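PDB 3MIX: flagellar biosynthesis protein FlhA from Bacillus subtilis, which takes part in exporting flagellar proteins through the type III secretion system, the chain here being the cytosolic domain of a longer membrane protein. Local coordinates for residues E23-E28 against L43-P48; L106-N111 against K183-E188. One frame throughout, in Å; residues are numbered along the deposited sequence.

Interaction 1. Residues E23-E28 against L43-P48; sequences EILEEE and LLHIDP
The N-H at NE2 of H45 faces both oxygens of the E28 carboxylate at once, so that this histidine-carboxylate hydrogen bond is forked and neither branch is short. It joins the helix at the start of the modelled chain, 24-31, to the irregular segment that leads into strand 49-53. The better branch runs from H45 NE2 to E28 OE2 at 3.3 Å, with an N-H...O angle of 139°, and meets OE2 on its syn lone pair close to the imidazole plane. A weak second branch, from H45 NE2 to E28 OE1, is equally long. CD of E28 sits at the edge of the ring, while the carboxylate plane is turned 69° from the imidazole. E28 gets there by reaching straight out from the helix, its CG anti to the backbone N (chi1 -168°) and its chain extended beyond. The other ring nitrogen, ND1, is hydrogen-bonded to E50 on strand 49-53, the stronger polar partner of H45; two carboxylates at one imidazole would be expected to favour its doubly protonated form, though the arginines R92 and R94, which also touch H45, would work against this. E28 also makes a long, weak ion pair with R94.

One turn of helix before E28, L25 touches both H45 and L43 through CD2. This methyl approaches the imidazole obliquely, 3.4 Å from H45 CD2, as the two side chains slide past each other in opposite directions. The leucines themselves pack in a reciprocal way, L25 CD2 meeting L43 CD2 at 3.8 Å. Each methyl also rests on the partner's main chain. L25 CD2 lies 3.4 Å from L43 O, and L43 CD2 comes equally close to L25 O.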
loop_
_atom_site.group_PDB
_atom_site.type_symbol
_atom_site.label_atom_id
_atom_site.label_comp_id
_atom_site.label_asym_id
_atom_site.label_seq_id
_atom_site.Cartn_x
_atom_site.Cartn_y
_atom_site.Cartn_z
ATOM N N GLU A 23 -19.374 -3.252 -16.874
ATOM C CA GLU A 23 -19.401 -3.383 -18.363
ATOM C C GLU A 23 -19.077 -4.802 -18.835
ATOM O O GLU A 23 -19.777 -5.353 -19.690
ATOM C CB GLU A 23 -18.443 -2.380 -19.020
ATOM C CG GLU A 23 -19.085 -1.056 -19.444
ATOM C CD GLU A 23 -18.466 -0.473 -20.718
ATOM O OE1 GLU A 23 -17.332 -0.856 -21.081
ATOM O OE2 GLU A 23 -19.117 0.373 -21.368
ATOM N N ILE A 24 -18.004 -5.377 -18.286
ATOM C CA ILE A 24 -17.605 -6.753 -18.598
ATOM C C ILE A 24 -18.478 -7.761 -17.835
ATOM O O ILE A 24 -18.634 -8.910 -18.267
ATOM C CB ILE A 24 -16.086 -7.000 -18.323
ATOM C CG1 ILE A 24 -15.537 -8.077 -19.272
ATOM C CG2 ILE A 24 -15.820 -7.310 -16.842
ATOM C CD1 ILE A 24 -14.331 -8.830 -18.745
ATOM N N LEU A 25 -19.026 -7.314 -16.701
ATOM C CA LEU A 25 -20.016 -8.070 -15.930
ATOM C C LEU A 25 -21.290 -8.261 -16.737
ATOM O O LEU A 25 -21.941 -9.305 -16.649
ATOM C CB LEU A 25 -20.339 -7.358 -14.612
ATOM C CG LEU A 25 -19.409 -7.649 -13.435
ATOM C CD1 LEU A 25 -19.601 -6.632 -12.328
ATOM C CD2 LEU A 25 -19.624 -9.061 -12.916
ATOM N N GLU A 26 -21.629 -7.234 -17.517
ATOM C CA GLU A 26 -22.728 -7.290 -18.479
ATOM C C GLU A 26 -22.523 -8.452 -19.446
ATOM O O GLU A 26 -23.461 -9.206 -19.731
ATOM C CB GLU A 26 -22.837 -5.971 -19.260
ATOM C CG GLU A 26 -22.986 -4.708 -18.401
ATOM C CD GLU A 26 -24.236 -4.717 -17.525
ATOM O OE1 GLU A 26 -25.299 -5.219 -17.966
ATOM O OE2 GLU A 26 -24.151 -4.210 -16.388
ATOM N N GLU A 27 -21.288 -8.592 -19.932
ATOM C CA GLU A 27 -20.931 -9.673 -20.840
ATOM C C GLU A 27 -20.951 -11.030 -20.139
ATOM O O GLU A 27 -21.528 -11.980 -20.658
ATOM C CB GLU A 27 -19.567 -9.420 -21.488
ATOM C CG GLU A 27 -19.393 -10.147 -22.832
ATOM C CD GLU A 27 -18.002 -9.999 -23.434
ATOM O OE1 GLU A 27 -17.258 -9.073 -23.030
ATOM O OE2 GLU A 27 -17.657 -10.816 -24.316
ATOM N N GLU A 28 -20.326 -11.106 -18.962
ATOM C CA GLU A 28 -20.345 -12.304 -18.108
ATOM C C GLU A 28 -21.781 -12.806 -17.882
ATOM O O GLU A 28 -22.058 -13.997 -18.033
ATOM C CB GLU A 28 -19.649 -12.015 -16.761
ATOM C CG GLU A 28 -19.343 -13.238 -15.878
ATOM C CD GLU A 28 -18.710 -12.869 -14.518
ATOM O OE1 GLU A 28 -18.095 -11.782 -14.404
ATOM O OE2 GLU A 28 -18.827 -13.671 -13.558
ATOM N N LEU A 43 -22.841 -12.667 -10.006
ATOM C CA LEU A 43 -22.394 -11.388 -10.565
ATOM C C LEU A 43 -21.810 -10.436 -9.517
ATOM O O LEU A 43 -21.061 -9.537 -9.859
ATOM C CB LEU A 43 -23.529 -10.665 -11.297
ATOM C CG LEU A 43 -23.959 -11.054 -12.708
ATOM C CD1 LEU A 43 -25.133 -10.205 -13.108
ATOM C CD2 LEU A 43 -22.812 -10.883 -13.719
ATOM N N LEU A 44 -22.199 -10.603 -8.255
ATOM C CA LEU A 44 -21.691 -9.737 -7.192
ATOM C C LEU A 44 -20.369 -10.299 -6.693
ATOM O O LEU A 44 -20.343 -11.225 -5.871
ATOM C CB LEU A 44 -22.700 -9.591 -6.049
ATOM C CG LEU A 44 -24.147 -9.300 -6.433
ATOM C CD1 LEU A 44 -25.072 -9.393 -5.214
ATOM C CD2 LEU A 44 -24.278 -7.963 -7.149
ATOM N N HIS A 45 -19.280 -9.740 -7.219
ATOM C CA HIS A 45 -17.935 -10.210 -6.928
ATOM C C HIS A 45 -17.453 -9.506 -5.705
ATOM O O HIS A 45 -17.279 -8.289 -5.725
ATOM C CB HIS A 45 -16.982 -9.885 -8.080
ATOM C CG HIS A 45 -17.222 -10.713 -9.302
ATOM N ND1 HIS A 45 -16.411 -11.772 -9.654
ATOM C CD2 HIS A 45 -18.196 -10.654 -10.239
ATOM C CE1 HIS A 45 -16.873 -12.323 -10.761
ATOM N NE2 HIS A 45 -17.952 -11.660 -11.141
ATOM N N ILE A 46 -17.214 -10.256 -4.635
ATOM C CA ILE A 46 -16.764 -9.614 -3.396
ATOM C C ILE A 46 -15.411 -10.177 -2.903
ATOM O O ILE A 46 -14.896 -9.747 -1.874
ATOM C CB ILE A 46 -17.896 -9.587 -2.303
ATOM C CG1 ILE A 46 -18.542 -10.956 -2.119
ATOM C CG2 ILE A 46 -19.009 -8.604 -2.685
ATOM C CD1 ILE A 46 -18.060 -11.669 -0.925
ATOM N N ASP A 47 -14.835 -11.110 -3.664
ATOM C CA ASP A 47 -13.552 -11.706 -3.319
ATOM C C ASP A 47 -12.451 -10.642 -3.200
ATOM O O ASP A 47 -12.351 -9.753 -4.029
ATOM C CB ASP A 47 -13.146 -12.759 -4.346
ATOM C CG ASP A 47 -14.215 -13.798 -4.574
ATOM O OD1 ASP A 47 -15.173 -13.518 -5.321
ATOM O OD2 ASP A 47 -14.095 -14.908 -4.025
ATOM N N PRO A 48 -11.613 -10.745 -2.170
ATOM C CA PRO A 48 -10.569 -9.725 -2.013
ATOM C C PRO A 48 -9.604 -9.637 -3.191
ATOM O O PRO A 48 -9.203 -8.526 -3.550
ATOM C CB PRO A 48 -9.823 -10.129 -0.726
ATOM C CG PRO A 48 -10.410 -11.371 -0.247
ATOM C CD PRO A 48 -11.497 -11.851 -1.201
#

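Interaction 2. Residues L106-N111 against K183-E188; sequences LKIKGN and KQHAHE
With CG1 of I108 beside the backbone N (chi1 -75°), CG2 stands anti to that N and meets E188 OE1 at 3.7 Å, while CG1 carries CD1 to within 3.8 Å of H185 CB. E188, its CG likewise beside its backbone N (chi1 -77°), crosses the I108 side chain at about a right angle. V113 packs against both I108 and H185. Within the helix, H185 ND1 donates a nearly straight bond of 2.9 Å to E188 OE2, in the ring plane but from above the carboxylate plane. A water bonded to I108 O and N111 ND2 also lies by E188 OE1, in a contact too short as modelled to be trusted in detail. A leucine in place of E188 would probably leave H185 ND1 without its carboxylate and let the imidazole turn. Bent at chi2, K109 runs its aliphatic part past the helix backbone, CD 3.7 Å from E188 O. The C-terminal part of helix 170-189 thus packs against the tip of a beta hairpin with a two-residue turn, whose strands 103-108 and 111-117 are joined by a type I' turn from I108 to N111.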
loop_
_atom_site.group_PDB
_atom_site.type_symbol
_atom_site.label_atom_id
_atom_site.label_comp_id
_atom_site.label_asym_id
_atom_site.label_seq_id
_atom_site.Cartn_x
_atom_site.Cartn_y
_atom_site.Cartn_z
ATOM N N LEU A 106 -6.203 -8.627 -13.149
ATOM C CA LEU A 106 -6.175 -8.697 -11.681
ATOM C C LEU A 106 -7.146 -7.712 -11.053
ATOM O O LEU A 106 -7.164 -6.531 -11.400
ATOM C CB LEU A 106 -4.765 -8.456 -11.124
ATOM C CG LEU A 106 -4.608 -8.698 -9.607
ATOM C CD1 LEU A 106 -4.566 -10.203 -9.259
ATOM C CD2 LEU A 106 -3.387 -8.000 -9.069
ATOM N N LYS A 107 -7.949 -8.206 -10.126
ATOM C CA LYS A 107 -8.892 -7.368 -9.401
ATOM C C LYS A 107 -8.593 -7.433 -7.922
ATOM O O LYS A 107 -8.210 -8.477 -7.406
ATOM C CB LYS A 107 -10.338 -7.798 -9.671
ATOM C CG LYS A 107 -10.674 -7.901 -11.163
ATOM C CD LYS A 107 -12.050 -8.538 -11.437
ATOM C CE LYS A 107 -13.199 -7.567 -11.125
ATOM N NZ LYS A 107 -14.427 -7.840 -11.945
ATOM N N ILE A 108 -8.747 -6.302 -7.249
ATOM C CA ILE A 108 -8.594 -6.239 -5.808
ATOM C C ILE A 108 -9.825 -5.584 -5.206
ATOM O O ILE A 108 -10.149 -4.445 -5.517
ATOM C CB ILE A 108 -7.271 -5.517 -5.395
ATOM C CG1 ILE A 108 -6.066 -6.452 -5.648
ATOM C CG2 ILE A 108 -7.335 -5.047 -3.918
ATOM C CD1 ILE A 108 -4.722 -5.788 -5.534
ATOM N N LYS A 109 -10.532 -6.325 -4.370
ATOM C CA LYS A 109 -11.679 -5.783 -3.658
ATOM C C LYS A 109 -12.730 -5.302 -4.674
ATOM O O LYS A 109 -13.379 -4.275 -4.477
ATOM C CB LYS A 109 -11.215 -4.641 -2.742
ATOM C CG LYS A 109 -11.581 -4.777 -1.273
ATOM C CD LYS A 109 -10.846 -5.916 -0.566
ATOM C CE LYS A 109 -11.346 -6.040 0.891
ATOM N NZ LYS A 109 -10.581 -7.043 1.752
ATOM N N GLY A 110 -12.872 -6.042 -5.773
ATOM C CA GLY A 110 -13.889 -5.742 -6.782
ATOM C C GLY A 110 -13.441 -4.875 -7.939
ATOM O O GLY A 110 -14.145 -4.784 -8.921
ATOM N N ASN A 111 -12.275 -4.233 -7.842
ATOM C CA ASN A 111 -11.820 -3.329 -8.912
ATOM C C ASN A 111 -10.656 -3.879 -9.710
ATOM O O ASN A 111 -9.713 -4.429 -9.143
ATOM C CB ASN A 111 -11.392 -1.972 -8.346
ATOM C CG ASN A 111 -12.405 -1.374 -7.401
ATOM O OD1 ASN A 111 -13.546 -1.107 -7.781
ATOM N ND2 ASN A 111 -11.986 -1.140 -6.157
ATOM N N LYS A 183 1.248 -4.655 -3.773
ATOM C CA LYS A 183 2.000 -3.671 -2.989
ATOM C C LYS A 183 1.368 -2.291 -3.116
ATOM O O LYS A 183 1.232 -1.590 -2.127
ATOM C CB LYS A 183 3.476 -3.636 -3.402
ATOM C CG LYS A 183 4.288 -4.770 -2.776
ATOM C CD LYS A 183 5.640 -4.930 -3.436
ATOM C CE LYS A 183 6.513 -3.718 -3.203
ATOM N NZ LYS A 183 7.858 -3.888 -3.836
ATOM N N GLN A 184 0.936 -1.940 -4.322
ATOM C CA GLN A 184 0.323 -0.644 -4.542
ATOM C C GLN A 184 -1.035 -0.539 -3.825
ATOM O O GLN A 184 -1.489 0.568 -3.522
ATOM C CB GLN A 184 0.169 -0.385 -6.047
ATOM C CG GLN A 184 -0.461 0.972 -6.424
ATOM C CD GLN A 184 -0.705 1.149 -7.929
ATOM O OE1 GLN A 184 -1.492 2.011 -8.344
ATOM N NE2 GLN A 184 -0.036 0.332 -8.752
ATOM N N HIS A 185 -1.681 -1.690 -3.581
ATOM C CA HIS A 185 -3.027 -1.717 -3.022
ATOM C C HIS A 185 -3.113 -2.419 -1.666
ATOM O O HIS A 185 -4.215 -2.709 -1.205
ATOM C CB HIS A 185 -4.010 -2.354 -4.031
ATOM C CG HIS A 185 -4.173 -1.555 -5.292
ATOM N ND1 HIS A 185 -5.018 -0.469 -5.382
ATOM C CD2 HIS A 185 -3.565 -1.657 -6.504
ATOM C CE1 HIS A 185 -4.933 0.057 -6.592
ATOM N NE2 HIS A 185 -4.061 -0.647 -7.292
ATOM N N ALA A 186 -1.958 -2.670 -1.025
ATOM C CA ALA A 186 -1.887 -3.427 0.249
ATOM C C ALA A 186 -2.796 -2.864 1.304
ATOM O O ALA A 186 -3.361 -3.607 2.119
ATOM C CB ALA A 186 -0.424 -3.481 0.793
ATOM N N HIS A 187 -2.935 -1.542 1.303
ATOM C CA HIS A 187 -3.722 -0.869 2.313
ATOM C C HIS A 187 -5.203 -1.187 2.149
ATOM O O HIS A 187 -5.955 -1.091 3.117
ATOM C CB HIS A 187 -3.476 0.638 2.243
ATOM C CG HIS A 187 -3.906 1.271 0.952
ATOM N ND1 HIS A 187 -3.116 1.272 -0.181
ATOM C CD2 HIS A 187 -5.029 1.946 0.625
ATOM C CE1 HIS A 187 -3.735 1.925 -1.147
ATOM N NE2 HIS A 187 -4.908 2.323 -0.690
ATOM N N GLU A 188 -5.610 -1.571 0.930
ATOM C CA GLU A 188 -6.973 -2.011 0.663
ATOM C C GLU A 188 -7.213 -3.437 1.129
ATOM O O GLU A 188 -8.352 -3.847 1.218
ATOM C CB GLU A 188 -7.284 -1.945 -0.842
ATOM C CG GLU A 188 -7.551 -0.534 -1.371
ATOM C CD GLU A 188 -7.552 -0.503 -2.876
ATOM O OE1 GLU A 188 -8.130 -1.431 -3.483
ATOM O OE2 GLU A 188 -6.962 0.432 -3.468
HETATM O O HOH W 1 -9.359 -1.877 -5.545
#

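From the N terminus, interaction 1 closes a short loop: 14 residues, among them the rest of helix 24-31 and helix 37-40, separate its segments. The chain enters strand 49-53 and goes on through helix 69-84 and strand 92-95 to the hairpin of interaction 2, whose 71-residue loop includes the rest of strand 111-117 and an unmodelled part before helix 170-189. The contacts are in series, neither nested nor crossed; the centres of interactions 1 and 2 lie about 15 Å apart. They meet where P48 O probably accepts a hydrogen bond from K109 N (2.7 Å). Through strands 49-53 and 103-108, neighbours in the four-stranded mixed sheet, helices 24-31 and 170-189 are tied to one framework.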